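Local coordinates for protein beta-N-acetylhexosaminidase (Bacteroides fragilis, PDB 4PYS) that probably removes terminal beta-linked N-acetylhexosamine units from glycoconjugates by hydrolysis, and carries a bound zinc ion, at residues Arg44-Lys49 / Ser54-Cys59; Ser105-Asn110 / Ala156-Met161; Ser283-Leu288 / Asn355-Trp360. All blocks are in the same frame, centred on the assembly; numbering follows the deposited sequence.

Contact 1: Arg44-Lys49 / Ser54-Cys59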
loop_
_atom_site.group_PDB
_atom_site.type_symbol
_atom_site.label_atom_id
_atom_site.label_comp_id
_atom_site.label_asym_id
_atom_site.label_seq_id
_atom_site.Cartn_x
_atom_site.Cartn_y
_atom_site.Cartn_z
ATOM N N ARG A 44 18.683 10.094 3.925
ATOM C CA ARG A 44 18.371 9.559 5.246
ATOM C C ARG A 44 18.238 8.031 5.203
ATOM O O ARG A 44 18.633 7.335 6.147
ATOM C CB ARG A 44 17.113 10.209 5.822
ATOM C CG ARG A 44 17.357 11.607 6.386
ATOM C CD ARG A 44 16.134 12.150 7.113
ATOM N NE ARG A 44 15.235 12.865 6.211
ATOM C CZ ARG A 44 15.362 14.154 5.902
ATOM N NH1 ARG A 44 16.357 14.865 6.419
ATOM N NH2 ARG A 44 14.500 14.732 5.075
ATOM N N LEU A 45 17.712 7.511 4.098
ATOM C CA LEU A 45 17.589 6.059 3.935
ATOM C C LEU A 45 18.961 5.410 3.785
ATOM O O LEU A 45 19.218 4.332 4.333
ATOM C CB LEU A 45 16.702 5.707 2.736
ATOM C CG LEU A 45 16.407 4.220 2.515
ATOM C CD1 LEU A 45 15.625 3.643 3.697
ATOM C CD2 LEU A 45 15.644 3.995 1.210
ATOM N N PHE A 46 19.840 6.066 3.035
ATOM C CA PHE A 46 21.202 5.575 2.865
ATOM C C PHE A 46 21.927 5.514 4.210
ATOM O O PHE A 46 22.597 4.523 4.524
ATOM C CB PHE A 46 21.974 6.478 1.887
ATOM C CG PHE A 46 23.393 6.045 1.668
ATOM C CD1 PHE A 46 23.695 5.093 0.701
ATOM C CD2 PHE A 46 24.426 6.574 2.436
ATOM C CE1 PHE A 46 24.994 4.674 0.502
ATOM C CE2 PHE A 46 25.733 6.160 2.244
ATOM C CZ PHE A 46 26.020 5.208 1.272
ATOM N N TYR A 47 21.805 6.573 5.008
ATOM C CA TYR A 47 22.471 6.609 6.311
ATOM C C TYR A 47 21.932 5.520 7.239
ATOM O O TYR A 47 22.657 4.950 8.053
ATOM C CB TYR A 47 22.302 7.977 6.979
ATOM C CG TYR A 47 22.997 9.130 6.279
ATOM C CD1 TYR A 47 24.174 8.937 5.562
ATOM C CD2 TYR A 47 22.471 10.416 6.341
ATOM C CE1 TYR A 47 24.802 9.995 4.924
ATOM C CE2 TYR A 47 23.089 11.474 5.712
ATOM C CZ TYR A 47 24.255 11.258 5.004
ATOM O OH TYR A 47 24.868 12.317 4.374
ATOM N N GLU A 48 20.648 5.234 7.111
ATOM C CA GLU A 48 20.007 4.251 7.969
ATOM C C GLU A 48 20.343 2.806 7.588
ATOM O O GLU A 48 20.477 1.941 8.460
ATOM C CB GLU A 48 18.491 4.465 7.923
ATOM C CG GLU A 48 17.698 3.540 8.825
ATOM C CD GLU A 48 16.202 3.724 8.656
ATOM O OE1 GLU A 48 15.718 4.876 8.763
ATOM O OE2 GLU A 48 15.516 2.712 8.412
ATOM N N LYS A 49 20.487 2.543 6.293
ATOM C CA LYS A 49 20.539 1.161 5.812
ATOM C C LYS A 49 21.925 0.707 5.362
ATOM O O LYS A 49 22.210 -0.492 5.351
ATOM C CB LYS A 49 19.550 0.952 4.664
ATOM C CG LYS A 49 18.075 1.230 4.995
ATOM C CD LYS A 49 17.561 0.367 6.149
ATOM C CE LYS A 49 16.021 0.397 6.209
ATOM N NZ LYS A 49 15.492 -0.196 7.500
ATOM N N SER A 54 28.161 9.516 9.972
ATOM C CA SER A 54 29.445 9.762 10.629
ATOM C C SER A 54 30.616 9.220 9.809
ATOM O O SER A 54 31.754 9.657 9.979
ATOM C CB SER A 54 29.470 9.146 12.033
ATOM O OG SER A 54 29.436 7.729 11.959
ATOM N N ALA A 55 30.329 8.266 8.926
ATOM C CA ALA A 55 31.366 7.637 8.109
ATOM C C ALA A 55 31.424 8.207 6.692
ATOM O O ALA A 55 32.263 7.792 5.886
ATOM C CB ALA A 55 31.150 6.136 8.054
ATOM N N VAL A 56 30.534 9.150 6.392
ATOM C CA VAL A 56 30.457 9.752 5.059
ATOM C C VAL A 56 31.178 11.103 4.979
ATOM O O VAL A 56 31.014 11.956 5.852
ATOM C CB VAL A 56 28.987 9.905 4.608
ATOM C CG1 VAL A 56 28.887 10.762 3.356
ATOM C CG2 VAL A 56 28.375 8.539 4.354
ATOM N N GLU A 57 31.997 11.275 3.940
ATOM C CA GLU A 57 32.642 12.555 3.642
ATOM C C GLU A 57 32.100 13.052 2.309
ATOM O O GLU A 57 32.289 12.391 1.291
ATOM C CB GLU A 57 34.151 12.382 3.471
ATOM C CG GLU A 57 34.958 12.137 4.726
ATOM C CD GLU A 57 36.448 12.072 4.425
ATOM O OE1 GLU A 57 36.878 12.657 3.404
ATOM O OE2 GLU A 57 37.186 11.432 5.205
ATOM N N TRP A 58 31.440 14.205 2.295
ATOM C CA TRP A 58 30.929 14.742 1.033
ATOM C C TRP A 58 32.007 15.499 0.263
ATOM O O TRP A 58 32.620 16.435 0.779
ATOM C CB TRP A 58 29.683 15.596 1.264
ATOM C CG TRP A 58 28.522 14.761 1.660
ATOM C CD1 TRP A 58 28.076 14.514 2.929
ATOM C CD2 TRP A 58 27.665 14.027 0.782
ATOM N NE1 TRP A 58 26.983 13.683 2.891
ATOM C CE2 TRP A 58 26.712 13.365 1.584
ATOM C CE3 TRP A 58 27.606 13.869 -0.606
ATOM C CZ2 TRP A 58 25.714 12.558 1.043
ATOM C CZ3 TRP A 58 26.616 13.063 -1.145
ATOM C CH2 TRP A 58 25.680 12.419 -0.321
ATOM N N CYS A 59 32.241 15.060 -0.970
ATOM C CA CYS A 59 33.309 15.594 -1.814
ATOM C C CYS A 59 32.785 16.619 -2.800
ATOM O O CYS A 59 31.661 16.501 -3.294
ATOM C CB CYS A 59 33.964 14.468 -2.611
ATOM S SG CYS A 59 34.953 13.348 -1.633
#
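The rings of Y47 and W58 meet edge to edge through the phenol oxygen: Y47 OH lies in the indole plane, facing NE1, while one face of the W58 ring is covered near its rim by V56 CG1, 3.5 Å above the plane. V56 CG2 is wedged against two aromatic edges, 3.9 Å from Y47 CE1 and 4.1 Å from F46 CE2, and Y47 CD1 lies in plane at the edge of the F46 ring. These groups join the second and third elements of a beta-alpha-beta unit, strand 31-35, helix 43-49 and strand 56-58, in the N-terminal domain 2 of the family 20 hydrolases. The axes of the short segments, helix 44-49 and strand 56-58, run roughly antiparallel (151°) and stay 12.3 Å apart at closest, so side chains alone span the gap.

F46 is buried: its ring also meets W69 at nearly a right angle, and the side chain packs on M33 and on I103 of helix 96-109. On the helix flank remote from the strand, K49 NZ bridges to E48 OE2 through the anti lone pair and also to D154, while E48 OE2 forms a further salt bridge with R216. With CG anti to the carbonyl carbon (chi1 -66°), Y47 swings its ring end toward the strand. There W58 NE1 donates to Y47 OH across 2.9 Å, with a bent N-H...O angle of 147°.

Contact 2: Ser105-Asn110 / Ala156-Met161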
loop_
_atom_site.group_PDB
_atom_site.type_symbol
_atom_site.label_atom_id
_atom_site.label_comp_id
_atom_site.label_asym_id
_atom_site.label_seq_id
_atom_site.Cartn_x
_atom_site.Cartn_y
_atom_site.Cartn_z
ATOM N N SER A 105 18.421 -1.850 -3.728
ATOM C CA SER A 105 19.221 -2.878 -4.398
ATOM C C SER A 105 20.625 -3.018 -3.791
ATOM O O SER A 105 21.119 -4.137 -3.623
ATOM C CB SER A 105 19.299 -2.625 -5.909
ATOM O OG SER A 105 18.034 -2.859 -6.510
ATOM N N LEU A 106 21.265 -1.896 -3.467
ATOM C CA LEU A 106 22.593 -1.937 -2.850
ATOM C C LEU A 106 22.543 -2.682 -1.517
ATOM O O LEU A 106 23.475 -3.415 -1.172
ATOM C CB LEU A 106 23.152 -0.520 -2.646
ATOM C CG LEU A 106 23.648 0.213 -3.895
ATOM C CD1 LEU A 106 23.994 1.666 -3.567
ATOM C CD2 LEU A 106 24.860 -0.500 -4.486
ATOM N N ARG A 107 21.459 -2.499 -0.762
ATOM C CA ARG A 107 21.282 -3.217 0.506
ATOM C C ARG A 107 21.412 -4.718 0.322
ATOM O O ARG A 107 22.054 -5.401 1.126
ATOM C CB ARG A 107 19.884 -2.969 1.069
ATOM C CG ARG A 107 19.677 -1.669 1.776
ATOM C CD ARG A 107 18.227 -1.607 2.263
ATOM N NE ARG A 107 17.978 -2.424 3.454
ATOM C CZ ARG A 107 16.766 -2.599 3.981
ATOM N NH1 ARG A 107 15.713 -2.033 3.405
ATOM N NH2 ARG A 107 16.607 -3.327 5.078
ATOM N N GLN A 108 20.773 -5.233 -0.730
ATOM C CA GLN A 108 20.774 -6.666 -1.003
ATOM C C GLN A 108 22.001 -7.134 -1.773
ATOM O O GLN A 108 22.317 -8.321 -1.769
ATOM C CB GLN A 108 19.505 -7.059 -1.763
ATOM C CG GLN A 108 18.261 -6.906 -0.911
ATOM C CD GLN A 108 17.009 -7.412 -1.592
ATOM O OE1 GLN A 108 17.033 -8.428 -2.291
ATOM N NE2 GLN A 108 15.907 -6.708 -1.390
ATOM N N TRP A 109 22.691 -6.210 -2.433
ATOM C CA TRP A 109 23.833 -6.576 -3.253
ATOM C C TRP A 109 25.108 -6.707 -2.412
ATOM O O TRP A 109 26.021 -7.441 -2.772
ATOM C CB TRP A 109 24.013 -5.561 -4.396
ATOM C CG TRP A 109 24.961 -6.025 -5.462
ATOM C CD1 TRP A 109 26.200 -5.519 -5.743
ATOM C CD2 TRP A 109 24.739 -7.092 -6.395
ATOM N NE1 TRP A 109 26.764 -6.211 -6.792
ATOM C CE2 TRP A 109 25.888 -7.186 -7.203
ATOM C CE3 TRP A 109 23.681 -7.981 -6.619
ATOM C CZ2 TRP A 109 26.007 -8.140 -8.230
ATOM C CZ3 TRP A 109 23.798 -8.922 -7.634
ATOM C CH2 TRP A 109 24.951 -8.997 -8.424
ATOM N N ASN A 110 25.161 -5.990 -1.293
ATOM C CA ASN A 110 26.252 -6.138 -0.333
ATOM C C ASN A 110 26.376 -7.604 0.093
ATOM O O ASN A 110 25.374 -8.225 0.463
ATOM C CB ASN A 110 25.957 -5.254 0.885
ATOM C CG ASN A 110 26.959 -5.439 2.007
ATOM O OD1 ASN A 110 28.135 -5.704 1.771
ATOM N ND2 ASN A 110 26.489 -5.309 3.246
ATOM N N ALA A 156 7.433 -2.011 2.447
ATOM C CA ALA A 156 6.945 -1.640 1.121
ATOM C C ALA A 156 8.093 -1.062 0.307
ATOM O O ALA A 156 8.290 -1.425 -0.846
ATOM C CB ALA A 156 5.801 -0.628 1.254
ATOM N N SER A 157 8.872 -0.186 0.927
ATOM C CA SER A 157 10.023 0.425 0.247
ATOM C C SER A 157 11.067 -0.621 -0.105
ATOM O O SER A 157 11.636 -0.605 -1.202
ATOM C CB SER A 157 10.660 1.481 1.151
ATOM O OG SER A 157 11.678 2.187 0.448
HETATM N N MSE A 158 11.298 -1.541 0.823
HETATM C CA MSE A 158 12.281 -2.605 0.633
HETATM C C MSE A 158 11.952 -3.450 -0.594
HETATM O O MSE A 158 12.851 -3.958 -1.268
HETATM C CB MSE A 158 12.321 -3.496 1.893
HETATM C CG MSE A 158 13.267 -4.679 1.796
HETATM SE SE MSE A 158 13.153 -5.736 3.434
HETATM C CE MSE A 158 11.339 -6.452 3.147
ATOM N N LEU A 159 10.661 -3.589 -0.879
ATOM C CA LEU A 159 10.195 -4.436 -1.971
ATOM C C LEU A 159 9.900 -3.597 -3.215
ATOM O O LEU A 159 9.278 -4.079 -4.170
ATOM C CB LEU A 159 8.936 -5.186 -1.528
ATOM C CG LEU A 159 9.191 -6.194 -0.392
ATOM C CD1 LEU A 159 7.914 -6.896 0.013
ATOM C CD2 LEU A 159 10.233 -7.210 -0.793
ATOM N N LYS A 160 10.372 -2.352 -3.186
ATOM C CA LYS A 160 10.235 -1.394 -4.292
ATOM C C LYS A 160 8.792 -0.999 -4.645
ATOM O O LYS A 160 8.510 -0.600 -5.767
ATOM C CB LYS A 160 11.008 -1.878 -5.535
ATOM C CG LYS A 160 12.521 -2.033 -5.257
ATOM C CD LYS A 160 13.308 -2.093 -6.580
ATOM C CE LYS A 160 14.815 -2.081 -6.363
ATOM N NZ LYS A 160 15.322 -3.418 -5.877
HETATM N N MSE A 161 7.890 -1.081 -3.675
HETATM C CA MSE A 161 6.556 -0.512 -3.865
HETATM C C MSE A 161 6.604 0.982 -3.699
HETATM O O MSE A 161 7.632 1.528 -3.277
HETATM C CB MSE A 161 5.600 -1.129 -2.857
HETATM C CG MSE A 161 5.544 -2.621 -3.049
HETATM SE SE MSE A 161 4.229 -3.380 -1.831
HETATM C CE MSE A 161 4.597 -5.271 -2.198
#
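Between S105-N110 and A156-M161 the nearest alpha carbons, S105 CA and M158 CA, are 8.6 Å apart, and the second helix stops here in a Schellman motif: M161 N bonds to A156 O, K160 N to S157 O, and K160 has positive phi (63°). From that turn the K160 side chain crosses to helix 96-109, its chain bent at the last torsion (chi4 76°), and K160 NZ donates to S105 OG at 2.8 Å. The same hydroxyl is hydrogen-bonded to Y80 OH, so two polar partners grip it in a buried setting.

After a five-residue link from strand 117-126 the chain enters strand 132-138, the first of the barrel. The contact therefore packs the end of a domain 2 helix against the end of helix 146-158, which follows that strand in the TIM-barrel catalytic domain. R107 and M158, a selenomethionine, cross at about a right angle; M158 CG lies 3.9 Å from R107 NH1 and approaches the guanidinium obliquely. Hydrogen bonds to Q104 OE1 through NH1 and to Q487 OE1 through NH2 hold that guanidinium. Q108 extends beyond CG toward the same helix end but stays a packing neighbour, NE2 lying 4.1 Å from M158 O, and its OE1 accepts from the backbone N of M12. W483 of helix 470-486 touches R107, Q108 and M158 together.

Contact 3: Ser283-Leu288 / Asn355-Trp360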
loop_
_atom_site.group_PDB
_atom_site.type_symbol
_atom_site.label_atom_id
_atom_site.label_comp_id
_atom_site.label_asym_id
_atom_site.label_seq_id
_atom_site.Cartn_x
_atom_site.Cartn_y
_atom_site.Cartn_z
ATOM N N SER A 283 -0.771 12.990 -0.410
ATOM C CA SER A 283 -1.062 12.023 -1.481
ATOM C C SER A 283 -2.039 12.551 -2.536
ATOM O O SER A 283 -3.098 13.067 -2.206
ATOM C CB SER A 283 -1.633 10.741 -0.879
ATOM O OG SER A 283 -2.049 9.840 -1.893
ATOM N N ALA A 284 -1.672 12.408 -3.804
ATOM C CA ALA A 284 -2.548 12.778 -4.908
ATOM C C ALA A 284 -3.824 11.932 -4.922
ATOM O O ALA A 284 -4.840 12.331 -5.519
ATOM C CB ALA A 284 -1.805 12.641 -6.224
ATOM N N TYR A 285 -3.754 10.769 -4.276
ATOM C CA TYR A 285 -4.865 9.827 -4.216
ATOM C C TYR A 285 -5.446 9.706 -2.808
ATOM O O TYR A 285 -4.713 9.501 -1.833
ATOM C CB TYR A 285 -4.374 8.435 -4.611
ATOM C CG TYR A 285 -3.919 8.344 -6.036
ATOM C CD1 TYR A 285 -4.810 8.011 -7.041
ATOM C CD2 TYR A 285 -2.591 8.566 -6.375
ATOM C CE1 TYR A 285 -4.402 7.916 -8.350
ATOM C CE2 TYR A 285 -2.170 8.469 -7.689
ATOM C CZ TYR A 285 -3.083 8.149 -8.671
ATOM O OH TYR A 285 -2.683 8.051 -9.989
ATOM N N ILE A 286 -6.767 9.790 -2.708
ATOM C CA ILE A 286 -7.448 9.545 -1.430
ATOM C C ILE A 286 -8.477 8.454 -1.667
ATOM O O ILE A 286 -9.251 8.538 -2.627
ATOM C CB ILE A 286 -8.187 10.808 -0.946
ATOM C CG1 ILE A 286 -7.240 12.011 -0.888
ATOM C CG2 ILE A 286 -8.855 10.556 0.412
ATOM C CD1 ILE A 286 -6.198 11.939 0.233
ATOM N N HIS A 287 -8.501 7.443 -0.803
ATOM C CA HIS A 287 -9.401 6.310 -0.988
ATOM C C HIS A 287 -10.666 6.582 -0.174
ATOM O O HIS A 287 -10.578 6.890 1.011
ATOM C CB HIS A 287 -8.730 5.034 -0.481
ATOM C CG HIS A 287 -9.285 3.767 -1.063
ATOM N ND1 HIS A 287 -10.617 3.418 -0.970
ATOM C CD2 HIS A 287 -8.676 2.748 -1.718
ATOM C CE1 HIS A 287 -10.809 2.253 -1.564
ATOM N NE2 HIS A 287 -9.645 1.823 -2.021
ATOM N N LEU A 288 -11.831 6.480 -0.803
ATOM C CA LEU A 288 -13.087 6.763 -0.105
ATOM C C LEU A 288 -13.915 5.500 0.128
ATOM O O LEU A 288 -15.096 5.582 0.469
ATOM C CB LEU A 288 -13.912 7.800 -0.871
ATOM C CG LEU A 288 -13.267 9.178 -1.008
ATOM C CD1 LEU A 288 -14.171 10.127 -1.793
ATOM C CD2 LEU A 288 -12.924 9.760 0.370
ATOM N N ASN A 355 -11.988 12.199 -11.929
ATOM C CA ASN A 355 -10.855 11.945 -11.030
ATOM C C ASN A 355 -10.992 10.637 -10.252
ATOM O O ASN A 355 -10.235 10.383 -9.311
ATOM C CB ASN A 355 -10.673 13.101 -10.053
ATOM C CG ASN A 355 -11.840 13.243 -9.103
ATOM O OD1 ASN A 355 -12.996 13.059 -9.487
ATOM N ND2 ASN A 355 -11.546 13.569 -7.847
ATOM N N VAL A 356 -11.958 9.815 -10.649
ATOM C CA VAL A 356 -12.232 8.551 -9.962
ATOM C C VAL A 356 -11.313 7.418 -10.426
ATOM O O VAL A 356 -11.070 7.258 -11.620
ATOM C CB VAL A 356 -13.716 8.148 -10.132
ATOM C CG1 VAL A 356 -13.944 6.699 -9.728
ATOM C CG2 VAL A 356 -14.611 9.076 -9.317
ATOM N N VAL A 357 -10.800 6.649 -9.465
ATOM C CA VAL A 357 -10.002 5.451 -9.726
ATOM C C VAL A 357 -10.731 4.284 -9.061
ATOM O O VAL A 357 -11.299 4.444 -7.973
ATOM C CB VAL A 357 -8.580 5.600 -9.142
ATOM C CG1 VAL A 357 -7.768 4.311 -9.301
ATOM C CG2 VAL A 357 -7.864 6.776 -9.804
ATOM N N ILE A 358 -10.739 3.129 -9.722
ATOM C CA ILE A 358 -11.443 1.946 -9.224
ATOM C C ILE A 358 -10.476 0.867 -8.735
ATOM O O ILE A 358 -9.572 0.459 -9.465
ATOM C CB ILE A 358 -12.342 1.341 -10.330
ATOM C CG1 ILE A 358 -13.413 2.351 -10.767
ATOM C CG2 ILE A 358 -12.980 0.048 -9.852
ATOM C CD1 ILE A 358 -14.339 2.812 -9.651
ATOM N N GLN A 359 -10.666 0.393 -7.507
ATOM C CA GLN A 359 -9.835 -0.689 -6.994
ATOM C C GLN A 359 -10.608 -1.994 -7.118
ATOM O O GLN A 359 -11.597 -2.217 -6.419
ATOM C CB GLN A 359 -9.401 -0.438 -5.549
ATOM C CG GLN A 359 -8.391 -1.469 -5.052
ATOM C CD GLN A 359 -7.545 -0.958 -3.897
ATOM O OE1 GLN A 359 -7.844 0.076 -3.300
ATOM N NE2 GLN A 359 -6.486 -1.690 -3.574
ATOM N N TRP A 360 -10.163 -2.823 -8.055
ATOM C CA TRP A 360 -10.833 -4.066 -8.428
ATOM C C TRP A 360 -10.424 -5.150 -7.442
ATOM O O TRP A 360 -9.233 -5.431 -7.296
ATOM C CB TRP A 360 -10.401 -4.422 -9.853
ATOM C CG TRP A 360 -10.773 -5.788 -10.354
ATOM C CD1 TRP A 360 -11.928 -6.483 -10.120
ATOM C CD2 TRP A 360 -9.963 -6.620 -11.185
ATOM N NE1 TRP A 360 -11.875 -7.707 -10.765
ATOM C CE2 TRP A 360 -10.679 -7.810 -11.423
ATOM C CE3 TRP A 360 -8.691 -6.471 -11.749
ATOM C CZ2 TRP A 360 -10.161 -8.851 -12.208
ATOM C CZ3 TRP A 360 -8.178 -7.508 -12.527
ATOM C CH2 TRP A 360 -8.915 -8.679 -12.746
#
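H287 (chi1 -158°) and Q359 both set CG anti to their backbone N, and from there the imidazole and the extended glutamine chain converge until H287 NE2 meets Q359 OE1. The pair lies inside the TIM-barrel catalytic domain of the glycoside hydrolase. Strands 285-287 and 356-360 are not paired directly; strand 337-341 runs parallel to and between them, bonded to each. The nearest alpha carbons, Y285 CA and V357 CA, are accordingly 8.7 Å apart, and the contact passes from side chain to side chain past the intervening strand.

At one end of the contact, Y285 and V357 cross at about a right angle. Y285 CE1 offers the edge of the phenol ring, and V357 CG2 sits in the ring plane 3.9 Å away. The Y285 ring also meets W132 edge-to-face, which ties this end to the first barrel strand. Just before the strand, S283 OG donates to Y285 O at 2.7 Å, in the carbonyl plane and on a lone pair.

At the other end, H287 is buried among aromatic neighbours, its ring meeting those of W341 and H165. Its two nitrogens have separate partners: ND1 is hydrogen-bonded to G289 N, and NE2 donates to Q359 OE1. Q359 NE2 is bonded to S432 OG on strand 428-435, which, with the bond from H287, helps set the rotation of the amide and turns OE1 toward the imidazole. The hydrogen bond from H287 NE2 to Q359 OE1 spans 2.8 Å and is bent to 133° at the hydrogen; the oxygen sits in the ring plane, but the donor is tilted 18° from the carbonyl plane.

Overall arrangement
From the N terminus the three contacts follow in series, none enclosing or crossing another. Contact 1 closes a short turn of four residues inside domain 2, joining helix 43-49 to strand 56-58. Contact 2 then closes a span of 45 residues, running through strand 117-126 and strand 132-138 to helix 146-158, and ties domain 2 to the catalytic domain. Contact 3 closes 66 residues within the barrel, bringing together strands on either side of strand 337-341. Contacts 1 and 2 touch, K49 CE lying 3.7 Å from R107 NH1, with centres 17 Å apart. Contact 3 stands apart: its centre is about 27 Å from that of contact 2 and 36 Å from that of contact 1.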